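Local structure of ICP27 (Human herpesvirus 1, 5BQK) at residues C101-E106 / A143-N148; A193-R198 / Y208-V213. The protein regulates viral gene expression, inhibiting host splicing and mediating nuclear export of intronless viral mRNAs, and is represented here by its zinc-binding C-terminal domain. All coordinates share one frame; numbering follows the deposited sequence.

Interaction 1 (C101-E106 / A143-N148); sequences CVLRQE and AAVLDN
R104 and A144 mark the closest approach of two nearly parallel helical segments, 101-105 and 143-148, whose axes come within 8.0 Å at an angle of 13°. Alanine's lone methyl lets the backbones near: R104 CA lies 5.3 Å from A144 CA, and L103 CB 3.6 Å from A144 CB. L103 CD2 adds apolar packing on V145 CG2 at 3.5 Å. R104 extends over A144, one guanidinium face above A144 CA. From the edge NH1 gives a nearly straight hydrogen bond (166°), part of a salt bridge, to the anti lone pair of D147 OD2, 2.9 Å away, the two planes strongly inclined. Arginine's long chain and flat charged end let it serve D147 and, through NE, D100; D147 also pairs with R154 of the second subunit. N148, its CG anti to the backbone N (chi1 -156°), turns its amide toward the backbone of 101-106, where ND2 donates to E106 O at 2.8 Å from above the carbonyl plane. Asparagine suits by offering both this donor and an acceptor, OD1, for R152. This contact joins helix 89-105 to helix 142-163; helix 108-127 packs on L103, V145 and N148, while L146 faces helix 184-201.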
loop_
_atom_site.group_PDB
_atom_site.type_symbol
_atom_site.label_atom_id
_atom_site.label_comp_id
_atom_site.label_asym_id
_atom_site.label_seq_id
_atom_site.Cartn_x
_atom_site.Cartn_y
_atom_site.Cartn_z
ATOM N N CYS A 101 4.842 1.925 10.314
ATOM C CA CYS A 101 3.788 0.913 10.177
ATOM C C CYS A 101 2.332 1.468 10.042
ATOM O O CYS A 101 1.537 0.973 9.255
ATOM C CB CYS A 101 3.845 -0.044 11.345
ATOM S SG CYS A 101 5.430 -0.980 11.504
ATOM N N VAL A 102 1.984 2.432 10.885
ATOM C CA VAL A 102 0.642 2.990 10.917
ATOM C C VAL A 102 0.317 3.598 9.572
ATOM O O VAL A 102 -0.728 3.308 8.970
ATOM C CB VAL A 102 0.524 4.114 11.961
ATOM C CG1 VAL A 102 -0.858 4.895 11.690
ATOM C CG2 VAL A 102 0.587 3.557 13.394
ATOM N N LEU A 103 1.245 4.390 9.088
ATOM C CA LEU A 103 1.123 5.073 7.787
ATOM C C LEU A 103 1.132 4.090 6.651
ATOM O O LEU A 103 0.483 4.381 5.652
ATOM C CB LEU A 103 2.302 6.053 7.542
ATOM C CG LEU A 103 1.997 7.513 7.862
ATOM C CD1 LEU A 103 1.393 7.624 9.279
ATOM C CD2 LEU A 103 3.324 8.207 7.764
ATOM N N ARG A 104 1.776 2.925 6.797
ATOM C CA ARG A 104 1.687 1.881 5.714
ATOM C C ARG A 104 0.429 1.057 5.692
ATOM O O ARG A 104 0.219 0.312 4.730
ATOM C CB ARG A 104 2.876 0.917 5.659
ATOM C CG ARG A 104 4.158 1.671 5.198
ATOM C CD ARG A 104 5.533 0.914 5.674
ATOM N NE ARG A 104 6.659 1.709 5.150
ATOM C CZ ARG A 104 6.996 1.864 3.868
ATOM N NH1 ARG A 104 6.408 1.212 2.853
ATOM N NH2 ARG A 104 7.999 2.696 3.598
ATOM N N GLN A 105 -0.403 1.179 6.724
ATOM C CA GLN A 105 -1.694 0.497 6.707
ATOM C C GLN A 105 -2.963 1.382 6.771
ATOM O O GLN A 105 -4.076 0.850 6.952
ATOM C CB GLN A 105 -1.711 -0.515 7.857
ATOM C CG GLN A 105 -1.561 0.127 9.320
ATOM C CD GLN A 105 -2.857 0.692 9.881
ATOM O OE1 GLN A 105 -3.836 -0.049 10.131
ATOM N NE2 GLN A 105 -2.903 1.987 10.039
ATOM N N GLU A 106 -2.767 2.688 6.721
ATOM C CA GLU A 106 -3.791 3.729 6.860
ATOM C C GLU A 106 -4.693 3.649 5.693
ATOM O O GLU A 106 -4.236 3.268 4.612
ATOM C CB GLU A 106 -3.127 5.103 6.780
ATOM C CG GLU A 106 -3.024 5.674 8.129
ATOM C CD GLU A 106 -2.418 7.019 8.188
ATOM O OE1 GLU A 106 -1.800 7.514 7.203
ATOM O OE2 GLU A 106 -2.578 7.638 9.272
ATOM N N ALA A 143 8.502 8.057 3.154
ATOM C CA ALA A 143 8.350 6.868 2.297
ATOM C C ALA A 143 7.108 6.056 2.581
ATOM O O ALA A 143 6.594 5.416 1.703
ATOM C CB ALA A 143 9.617 5.900 2.440
ATOM N N ALA A 144 6.640 6.035 3.825
ATOM C CA ALA A 144 5.453 5.234 4.172
ATOM C C ALA A 144 4.196 5.835 3.530
ATOM O O ALA A 144 3.412 5.117 2.918
ATOM C CB ALA A 144 5.266 5.209 5.730
ATOM N N VAL A 145 4.011 7.154 3.700
ATOM C CA VAL A 145 2.873 7.862 3.098
ATOM C C VAL A 145 3.010 7.677 1.571
ATOM O O VAL A 145 2.076 7.376 0.882
ATOM C CB VAL A 145 2.812 9.376 3.297
ATOM C CG1 VAL A 145 1.336 9.864 2.900
ATOM C CG2 VAL A 145 3.209 9.850 4.620
ATOM N N LEU A 146 4.215 7.864 1.066
ATOM C CA LEU A 146 4.482 7.760 -0.371
ATOM C C LEU A 146 4.016 6.433 -0.925
ATOM O O LEU A 146 3.238 6.384 -1.884
ATOM C CB LEU A 146 5.942 8.013 -0.671
ATOM C CG LEU A 146 6.462 7.478 -1.994
ATOM C CD1 LEU A 146 5.829 8.307 -3.164
ATOM C CD2 LEU A 146 7.973 7.654 -2.008
ATOM N N ASP A 147 4.490 5.342 -0.347
ATOM C CA ASP A 147 4.134 4.018 -0.827
ATOM C C ASP A 147 2.660 3.743 -0.590
ATOM O O ASP A 147 2.021 3.038 -1.336
ATOM C CB ASP A 147 4.937 2.973 -0.010
ATOM C CG ASP A 147 6.395 2.792 -0.490
ATOM O OD1 ASP A 147 6.714 3.252 -1.604
ATOM O OD2 ASP A 147 7.222 2.140 0.252
ATOM N N ASN A 148 2.107 4.206 0.515
ATOM C CA ASN A 148 0.677 3.978 0.713
ATOM C C ASN A 148 -0.136 4.622 -0.453
ATOM O O ASN A 148 -1.044 4.022 -1.088
ATOM C CB ASN A 148 0.195 4.530 2.101
ATOM C CG ASN A 148 -1.099 3.789 2.587
ATOM O OD1 ASN A 148 -1.435 2.829 1.980
ATOM N ND2 ASN A 148 -1.781 4.232 3.651
#

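Interaction 2 (A193-R198 / Y208-V213)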
loop_
_atom_site.group_PDB
_atom_site.type_symbol
_atom_site.label_atom_id
_atom_site.label_comp_id
_atom_site.label_asym_id
_atom_site.label_seq_id
_atom_site.Cartn_x
_atom_site.Cartn_y
_atom_site.Cartn_z
ATOM N N ALA A 193 8.677 11.535 -2.972
ATOM C CA ALA A 193 9.776 10.726 -3.427
ATOM C C ALA A 193 11.130 11.384 -3.217
ATOM O O ALA A 193 12.055 10.686 -2.767
ATOM C CB ALA A 193 9.580 10.267 -4.906
ATOM N N ARG A 194 11.268 12.702 -3.510
ATOM C CA ARG A 194 12.540 13.364 -3.223
ATOM C C ARG A 194 12.797 13.218 -1.757
ATOM O O ARG A 194 13.936 12.958 -1.376
ATOM C CB ARG A 194 12.550 14.870 -3.586
ATOM C CG ARG A 194 12.591 15.032 -5.064
ATOM C CD ARG A 194 12.138 16.381 -5.540
ATOM N NE ARG A 194 13.021 17.451 -5.112
ATOM C CZ ARG A 194 14.137 17.843 -5.762
ATOM N NH1 ARG A 194 14.523 17.292 -6.910
ATOM N NH2 ARG A 194 14.831 18.871 -5.282
ATOM N N LEU A 195 11.773 13.480 -0.921
ATOM C CA LEU A 195 12.037 13.592 0.499
ATOM C C LEU A 195 12.394 12.194 1.043
ATOM O O LEU A 195 13.287 12.082 1.867
ATOM C CB LEU A 195 10.821 14.158 1.284
ATOM C CG LEU A 195 10.932 14.237 2.788
ATOM C CD1 LEU A 195 12.209 15.001 3.107
ATOM C CD2 LEU A 195 9.630 14.883 3.443
ATOM N N ALA A 196 11.707 11.151 0.581
ATOM C CA ALA A 196 11.991 9.779 1.012
ATOM C C ALA A 196 13.431 9.344 0.617
ATOM O O ALA A 196 14.113 8.629 1.386
ATOM C CB ALA A 196 10.958 8.777 0.378
ATOM N N ASN A 197 13.852 9.773 -0.580
ATOM C CA ASN A 197 15.177 9.468 -1.113
ATOM C C ASN A 197 16.271 10.102 -0.222
ATOM O O ASN A 197 17.281 9.479 0.067
ATOM C CB ASN A 197 15.285 9.941 -2.570
ATOM C CG ASN A 197 16.689 9.801 -3.116
ATOM O OD1 ASN A 197 17.547 10.639 -2.883
ATOM N ND2 ASN A 197 16.929 8.732 -3.817
ATOM N N ARG A 198 16.055 11.312 0.254
ATOM C CA ARG A 198 17.060 11.986 1.042
ATOM C C ARG A 198 17.110 11.393 2.456
ATOM O O ARG A 198 18.180 11.309 3.089
ATOM C CB ARG A 198 16.843 13.500 1.052
ATOM C CG ARG A 198 16.718 14.209 -0.365
ATOM C CD ARG A 198 17.693 13.743 -1.483
ATOM N NE ARG A 198 19.061 13.598 -1.014
ATOM C CZ ARG A 198 20.036 12.876 -1.605
ATOM N NH1 ARG A 198 21.253 12.864 -1.071
ATOM N NH2 ARG A 198 19.822 12.136 -2.697
ATOM N N TYR A 208 16.556 22.215 2.025
ATOM C CA TYR A 208 15.203 22.712 1.764
ATOM C C TYR A 208 14.816 22.555 0.310
ATOM O O TYR A 208 13.635 22.371 0.001
ATOM C CB TYR A 208 15.019 24.153 2.225
ATOM C CG TYR A 208 15.082 24.326 3.710
ATOM C CD1 TYR A 208 15.228 23.212 4.579
ATOM C CD2 TYR A 208 14.970 25.599 4.273
ATOM C CE1 TYR A 208 15.303 23.391 5.976
ATOM C CE2 TYR A 208 15.009 25.784 5.674
ATOM C CZ TYR A 208 15.151 24.664 6.502
ATOM O OH TYR A 208 15.171 24.857 7.857
ATOM N N ALA A 209 15.823 22.557 -0.579
ATOM C CA ALA A 209 15.578 22.370 -2.032
ATOM C C ALA A 209 14.904 21.063 -2.369
ATOM O O ALA A 209 14.208 20.977 -3.409
ATOM C CB ALA A 209 16.848 22.594 -2.920
ATOM N N THR A 210 15.174 20.031 -1.579
ATOM C CA THR A 210 14.393 18.791 -1.636
ATOM C C THR A 210 12.865 19.054 -1.723
ATOM O O THR A 210 12.197 18.387 -2.490
ATOM C CB THR A 210 14.675 17.975 -0.409
ATOM O OG1 THR A 210 16.076 17.696 -0.355
ATOM C CG2 THR A 210 13.862 16.619 -0.405
ATOM N N LEU A 211 12.351 20.025 -0.958
ATOM C CA LEU A 211 10.948 20.447 -1.000
ATOM C C LEU A 211 10.601 21.521 -2.062
ATOM O O LEU A 211 9.473 22.007 -2.104
ATOM C CB LEU A 211 10.504 20.900 0.394
ATOM C CG LEU A 211 10.688 19.719 1.381
ATOM C CD1 LEU A 211 10.446 20.114 2.757
ATOM C CD2 LEU A 211 9.700 18.595 1.051
ATOM N N GLY A 212 11.576 21.891 -2.885
ATOM C CA GLY A 212 11.407 22.929 -3.907
ATOM C C GLY A 212 11.525 24.258 -3.268
ATOM O O GLY A 212 11.000 25.242 -3.748
ATOM N N VAL A 213 12.220 24.300 -2.150
ATOM C CA VAL A 213 12.368 25.549 -1.460
ATOM C C VAL A 213 13.778 26.063 -1.589
ATOM O O VAL A 213 14.735 25.369 -1.213
ATOM C CB VAL A 213 11.911 25.438 -0.005
ATOM C CG1 VAL A 213 12.213 26.748 0.735
ATOM C CG2 VAL A 213 10.405 25.121 0.036
#
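Two donors grip A209 O from opposite faces of its carbonyl plane: R194 NH2, 2.9 Å away, reaches across from helix 184-201, and G212 N closes the turn at 2.8 Å. The same guanidinium holds the next carbonyl too, for R194 NE lies 2.9 Å from T210 O, with an N-H...O angle of 164°. Both acceptors sit at the guanidinium edge, near its plane, so one flat group fastens two successive peptides and its rotation is fixed. The bend of the chain at chi3 (65°) swings that edge round to the turn, and NH1 is left to bond R176 O. Arginine suits the place because it offers two N-H groups in one plane to the successive carbonyls. Beside this polar grip T210 CG2 rests 3.6 Å from L195 CA, and its OG1 lies 3.5 Å from R198 CG. L195 and L211 touch more loosely, and both pack on C122 of helix 108-127. G212 has a positive phi (80°), which glycine adopts easily. Both segments lie within the span of the CHC2-type zinc finger, 159-247, away from the zinc ligands. A cation thus meets backbone dipoles, its one carboxylate partner, D2 of the second subunit, being long and weak, so the pairing probably depends on the turn's carbonyl positions more than on its side chains.

How the interactions relate
From the N terminus, helix 89-105 runs into interaction 1, whose partner lies at the start of helix 142-163; the 36 residues between them, helix 108-127 included, form a loop that this contact closes. The chain reaches helix 184-201 only afterwards, and interaction 2 closes a much shorter loop, nine residues that take in the last turn of that helix. The two contacts therefore follow in series, neither nested nor crossed. Their centres are 18 Å apart, yet they meet directly: A143 and L146 of interaction 1 pack on A193 and A196 of interaction 2. Helix 142-163 is thereby set between helix 89-105 and helix 184-201, with helix 108-127 touching both contacts, while interaction 2 secures the turn that leads toward helix 226-237.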